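Local coordinates for protein 2,5-dihydroxypyridine 5,6-dioxygenase (Pseudomonas putida KT2440, PDB 7CUP) that catalyses the iron-dependent dioxygenolytic ring opening of 2,5-dihydroxypyridine between carbons 5 and 6, yielding N-formylmaleamate in aerobic nicotinate degradation, at residues G213-P218 / A274-M279; A122-E127 / D286-D291. One frame throughout, in Å; residues are numbered along the deposited sequence.

Both contacts involve parts of the long connection between strand 263-269 and strand 299-303. Interaction 1 sets its turn at 274-279 against the short strand 215-216, and all its touching residues are buried. Interaction 2 sets 286-291, which leads into helix 290-294, against the loop that follows strand 118-121 of the parallel sheet, and it is only partly buried. Their chemistry differs accordingly. Interaction 1 is mostly apolar, with one indole hydrogen bond. Interaction 2 is built on a carboxylate that accepts backbone N-H groups, with two waters beside it. The two meet directly: D291 OD1 probably accepts a hydrogen bond from Q275 N, and M279 CB packs on C289 SG. Both also touch the second subunit.

Interaction 1. Residues G213-P218 / A274-M279; sequences GDIILP and AQWTAM
W276 and G213 form the polar part of this contact. The indole NE1 donates to G213 O at 2.8 Å, with an N-H...O angle of 156°. The carbonyl oxygen lies almost in the indole plane, at the ring edge. With CG anti to the backbone N (chi1 164°), the indole is directed at the 213-218 segment. A phenylalanine here would probably lose the indole N-H bond to G213 O. G213 CA lies 4.0 Å from W276 CZ2, and a side chain on this residue would be tight against that ring atom.

The contact joins the short two-stranded hairpin of 215-216 and 221-222 to the type I turn Q275-A278. Y222 of the partner strand meets the W276 ring edge-to-face, and its hydroxyl is hydrogen-bonded to W276 O.

The rest is apolar. I215 and M279 reach toward each other tip to tip. The bend at chi3 of M279 (67°) places CE 3.6 Å from I215 CD1. SD sits 3.6 Å from I215 CG2. I215 CD1 also touches W276 CD1, at 3.9 Å. L217 CD2 passes M279 SD at 4.1 Å, and the L217 side chain packs on the iron ligand D320.

Interaction 2. Residues A122-E127 / D286-D291; sequences AVEPPE and DGMCMD
The loop after strand 118-121 of the parallel sheet meets the loop leading into helix 290-294. E124 carries the contact by presenting its carboxylate to backbone N-H groups at this helix start. OE2 accepts from M288 N at 2.9 Å through its syn lone pair, and the bond is nearly straight, at 165°. OE1 lies by the next two amides. Its bonds from C289 N (3.3 Å) and M290 N (3.4 Å) are both weak. The bend of the E124 chain at chi2 (-64°) turns CD toward 286-291. OE2 is held firmly and OE1 only weakly, which probably limits rotation of the group. The N-H groups and the start of the helix would probably help to stabilise a negative charge here.

G287 CA lies 3.3 Å from E124 OE2. A CB on this residue would clash with that oxygen, so the absence of a side chain lets the carboxylate come close.

Two waters add to the polar contact. One donates to both V123 O and D286 O. The other donates to D291 OD2, accepts from D291 N and gives a weak bond to E124 OE1.

One apolar pair joins the segments: V123 CG2 meets M288 CE at 4.0 Å, their side chains crossing at about a right angle. Two van der Waals contacts set carbon against oxygen. P125 CG rests against D286 O at 3.1 Å, and M288 CG lies 3.5 Å from E124 OE2.

P125 is the N-cap of helix 126-131, and C289 is the N-cap of helix 290-294. The salt bridge of D291 with R131 ties these helices together. M288 and M290 both pack on H189 of strand 187-189, the outermost strand of the parallel sheet within this chain.

Interaction 1. Residues G213-P218 / A274-M279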
loop_
_atom_site.group_PDB
_atom_site.type_symbol
_atom_site.label_atom_id
_atom_site.label_comp_id
_atom_site.label_asym_id
_atom_site.label_seq_id
_atom_site.Cartn_x
_atom_site.Cartn_y
_atom_site.Cartn_z
ATOM N N GLY A 213 -9.049 -7.029 -41.105
ATOM C CA GLY A 213 -9.358 -5.839 -40.290
ATOM C C GLY A 213 -10.547 -6.044 -39.367
ATOM O O GLY A 213 -10.719 -5.221 -38.451
ATOM N N ASP A 214 -11.366 -7.076 -39.566
ATOM C CA ASP A 214 -12.517 -7.290 -38.662
ATOM C C ASP A 214 -11.998 -7.916 -37.373
ATOM O O ASP A 214 -10.839 -8.335 -37.341
ATOM C CB ASP A 214 -13.639 -8.059 -39.347
ATOM C CG ASP A 214 -14.394 -7.194 -40.344
ATOM O OD1 ASP A 214 -14.410 -5.965 -40.142
ATOM O OD2 ASP A 214 -14.969 -7.755 -41.311
ATOM N N ILE A 215 -12.829 -7.969 -36.339
ATOM C CA ILE A 215 -12.335 -8.228 -34.955
ATOM C C ILE A 215 -13.081 -9.413 -34.343
ATOM O O ILE A 215 -14.307 -9.520 -34.528
ATOM C CB ILE A 215 -12.465 -6.936 -34.118
ATOM C CG1 ILE A 215 -11.622 -5.820 -34.736
ATOM C CG2 ILE A 215 -12.104 -7.179 -32.659
ATOM C CD1 ILE A 215 -11.657 -4.507 -33.975
ATOM N N ILE A 216 -12.371 -10.218 -33.564
ATOM C CA ILE A 216 -13.001 -11.181 -32.628
ATOM C C ILE A 216 -12.677 -10.785 -31.187
ATOM O O ILE A 216 -11.496 -10.622 -30.886
ATOM C CB ILE A 216 -12.596 -12.625 -32.930
ATOM C CG1 ILE A 216 -12.853 -12.971 -34.396
ATOM C CG2 ILE A 216 -13.349 -13.529 -31.978
ATOM C CD1 ILE A 216 -12.285 -14.273 -34.800
ATOM N N LEU A 217 -13.717 -10.638 -30.355
ATOM C CA LEU A 217 -13.599 -10.474 -28.889
ATOM C C LEU A 217 -14.031 -11.789 -28.241
ATOM O O LEU A 217 -15.039 -12.340 -28.651
ATOM C CB LEU A 217 -14.497 -9.298 -28.495
ATOM C CG LEU A 217 -14.237 -7.988 -29.235
ATOM C CD1 LEU A 217 -15.220 -6.934 -28.798
ATOM C CD2 LEU A 217 -12.815 -7.493 -29.002
ATOM N N PRO A 218 -13.336 -12.335 -27.219
ATOM C CA PRO A 218 -12.218 -11.662 -26.532
ATOM C C PRO A 218 -10.777 -11.834 -27.054
ATOM O O PRO A 218 -9.887 -11.475 -26.323
ATOM C CB PRO A 218 -12.267 -12.313 -25.138
ATOM C CG PRO A 218 -12.683 -13.730 -25.434
ATOM C CD PRO A 218 -13.660 -13.634 -26.595
ATOM N N ALA A 274 -16.398 6.102 -30.217
ATOM C CA ALA A 274 -15.751 4.777 -30.230
ATOM C C ALA A 274 -15.054 4.668 -31.579
ATOM O O ALA A 274 -15.574 5.232 -32.531
ATOM C CB ALA A 274 -16.749 3.659 -30.049
ATOM N N GLN A 275 -13.952 3.935 -31.660
ATOM C CA GLN A 275 -13.145 3.862 -32.898
ATOM C C GLN A 275 -12.658 2.433 -33.106
ATOM O O GLN A 275 -12.083 1.798 -32.171
ATOM C CB GLN A 275 -11.979 4.832 -32.823
ATOM C CG GLN A 275 -12.399 6.286 -32.767
ATOM C CD GLN A 275 -12.916 6.746 -34.107
ATOM O OE1 GLN A 275 -12.378 6.380 -35.141
ATOM N NE2 GLN A 275 -13.954 7.562 -34.094
ATOM N N TRP A 276 -12.840 1.969 -34.331
ATOM C CA TRP A 276 -12.330 0.657 -34.780
ATOM C C TRP A 276 -10.819 0.589 -34.560
ATOM O O TRP A 276 -10.350 -0.483 -34.282
ATOM C CB TRP A 276 -12.742 0.477 -36.234
ATOM C CG TRP A 276 -12.015 -0.593 -36.962
ATOM C CD1 TRP A 276 -12.223 -1.931 -36.836
ATOM C CD2 TRP A 276 -10.971 -0.415 -37.938
ATOM N NE1 TRP A 276 -11.373 -2.606 -37.665
ATOM C CE2 TRP A 276 -10.591 -1.708 -38.352
ATOM C CE3 TRP A 276 -10.347 0.690 -38.523
ATOM C CZ2 TRP A 276 -9.618 -1.927 -39.324
ATOM C CZ3 TRP A 276 -9.363 0.481 -39.470
ATOM C CH2 TRP A 276 -9.004 -0.814 -39.863
ATOM N N THR A 277 -10.083 1.698 -34.618
ATOM C CA THR A 277 -8.597 1.664 -34.473
ATOM C C THR A 277 -8.156 1.591 -32.995
ATOM O O THR A 277 -6.979 1.300 -32.734
ATOM C CB THR A 277 -7.952 2.882 -35.127
ATOM O OG1 THR A 277 -8.569 4.015 -34.496
ATOM C CG2 THR A 277 -8.082 2.841 -36.627
ATOM N N ALA A 278 -9.038 1.876 -32.055
ATOM C CA ALA A 278 -8.687 1.993 -30.615
ATOM C C ALA A 278 -8.040 0.698 -30.075
ATOM O O ALA A 278 -7.045 0.792 -29.319
ATOM C CB ALA A 278 -9.930 2.389 -29.866
ATOM N N MET A 279 -8.525 -0.477 -30.468
ATOM C CA MET A 279 -8.096 -1.772 -29.878
ATOM C C MET A 279 -6.588 -1.920 -30.093
ATOM O O MET A 279 -5.873 -2.359 -29.154
ATOM C CB MET A 279 -8.833 -2.937 -30.544
ATOM C CG MET A 279 -8.657 -4.256 -29.843
ATOM S SD MET A 279 -9.610 -5.565 -30.674
ATOM C CE MET A 279 -8.752 -5.717 -32.241
#

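Interaction 2. Residues A122-E127 / D286-D291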
loop_
_atom_site.group_PDB
_atom_site.type_symbol
_atom_site.label_atom_id
_atom_site.label_comp_id
_atom_site.label_asym_id
_atom_site.label_seq_id
_atom_site.Cartn_x
_atom_site.Cartn_y
_atom_site.Cartn_z
ATOM N N ALA A 122 -19.353 -0.167 -14.977
ATOM C CA ALA A 122 -18.260 0.821 -15.162
ATOM C C ALA A 122 -16.933 0.118 -14.847
ATOM O O ALA A 122 -16.571 0.083 -13.665
ATOM C CB ALA A 122 -18.456 2.049 -14.283
ATOM N N VAL A 123 -16.282 -0.465 -15.860
ATOM C CA VAL A 123 -15.085 -1.318 -15.626
ATOM C C VAL A 123 -13.952 -0.903 -16.568
ATOM O O VAL A 123 -12.787 -1.265 -16.259
ATOM C CB VAL A 123 -15.418 -2.811 -15.751
ATOM C CG1 VAL A 123 -16.193 -3.283 -14.541
ATOM C CG2 VAL A 123 -16.138 -3.157 -17.051
ATOM N N GLU A 124 -14.265 -0.167 -17.636
ATOM C CA GLU A 124 -13.228 0.258 -18.604
ATOM C C GLU A 124 -12.345 1.277 -17.906
ATOM O O GLU A 124 -12.756 1.928 -16.938
ATOM C CB GLU A 124 -13.812 0.838 -19.895
ATOM C CG GLU A 124 -14.509 -0.169 -20.777
ATOM C CD GLU A 124 -13.672 -1.288 -21.370
ATOM O OE1 GLU A 124 -13.411 -1.223 -22.573
ATOM O OE2 GLU A 124 -13.402 -2.287 -20.645
ATOM N N PRO A 125 -11.088 1.431 -18.379
ATOM C CA PRO A 125 -10.162 2.405 -17.801
ATOM C C PRO A 125 -10.693 3.842 -17.826
ATOM O O PRO A 125 -11.411 4.243 -18.745
ATOM C CB PRO A 125 -8.911 2.307 -18.702
ATOM C CG PRO A 125 -9.037 1.015 -19.479
ATOM C CD PRO A 125 -10.515 0.699 -19.519
ATOM N N PRO A 126 -10.337 4.680 -16.835
ATOM C CA PRO A 126 -10.831 6.061 -16.767
ATOM C C PRO A 126 -10.688 6.853 -18.074
ATOM O O PRO A 126 -11.583 7.612 -18.401
ATOM C CB PRO A 126 -9.948 6.700 -15.681
ATOM C CG PRO A 126 -9.569 5.536 -14.777
ATOM C CD PRO A 126 -9.489 4.324 -15.681
ATOM N N GLU A 127 -9.590 6.664 -18.817
ATOM C CA GLU A 127 -9.362 7.428 -20.068
ATOM C C GLU A 127 -10.450 7.055 -21.105
ATOM O O GLU A 127 -10.853 7.922 -21.915
ATOM C CB GLU A 127 -7.942 7.208 -20.601
ATOM C CG GLU A 127 -6.846 7.742 -19.677
ATOM C CD GLU A 127 -6.703 7.095 -18.300
ATOM O OE1 GLU A 127 -7.038 5.875 -18.179
ATOM O OE2 GLU A 127 -6.274 7.817 -17.331
ATOM N N ASP A 286 -6.195 -4.291 -20.707
ATOM C CA ASP A 286 -6.626 -2.901 -20.400
ATOM C C ASP A 286 -8.129 -2.874 -20.155
ATOM O O ASP A 286 -8.555 -2.082 -19.345
ATOM C CB ASP A 286 -6.290 -1.937 -21.530
ATOM C CG ASP A 286 -4.792 -1.727 -21.676
ATOM O OD1 ASP A 286 -4.044 -2.235 -20.817
ATOM O OD2 ASP A 286 -4.387 -1.077 -22.650
ATOM N N GLY A 287 -8.898 -3.680 -20.874
ATOM C CA GLY A 287 -10.373 -3.656 -20.807
ATOM C C GLY A 287 -10.992 -4.662 -21.758
ATOM O O GLY A 287 -10.264 -5.470 -22.349
ATOM N N MET A 288 -12.303 -4.613 -21.937
ATOM C CA MET A 288 -13.046 -5.560 -22.806
ATOM C C MET A 288 -13.230 -4.987 -24.227
ATOM O O MET A 288 -13.749 -5.691 -25.091
ATOM C CB MET A 288 -14.387 -5.864 -22.153
ATOM C CG MET A 288 -15.365 -4.703 -22.182
ATOM S SD MET A 288 -16.948 -5.218 -21.456
ATOM C CE MET A 288 -16.334 -5.971 -19.952
ATOM N N CYS A 289 -12.743 -3.784 -24.499
ATOM C CA CYS A 289 -12.774 -3.131 -25.833
ATOM C C CYS A 289 -14.239 -2.875 -26.224
ATOM O O CYS A 289 -14.794 -3.483 -27.190
ATOM C CB CYS A 289 -12.007 -3.904 -26.906
ATOM S SG CYS A 289 -11.699 -2.872 -28.373
ATOM N N MET A 290 -14.835 -1.923 -25.524
ATOM C CA MET A 290 -16.154 -1.357 -25.906
ATOM C C MET A 290 -16.047 -0.572 -27.212
ATOM O O MET A 290 -17.068 -0.514 -27.898
ATOM C CB MET A 290 -16.717 -0.486 -24.786
ATOM C CG MET A 290 -17.175 -1.299 -23.603
ATOM S SD MET A 290 -18.305 -2.661 -24.044
ATOM C CE MET A 290 -19.693 -1.751 -24.699
ATOM N N ASP A 291 -14.866 -0.054 -27.568
ATOM C CA ASP A 291 -14.646 0.634 -28.865
ATOM C C ASP A 291 -15.050 -0.297 -30.017
ATOM O O ASP A 291 -15.717 0.170 -30.947
ATOM C CB ASP A 291 -13.196 1.075 -28.995
ATOM C CG ASP A 291 -12.899 2.394 -28.322
ATOM O OD1 ASP A 291 -13.174 3.445 -28.954
ATOM O OD2 ASP A 291 -12.379 2.374 -27.190
HETATM O O HOH W 1 -10.666 -2.627 -17.162
HETATM O O HOH W 2 -12.655 0.193 -25.537
#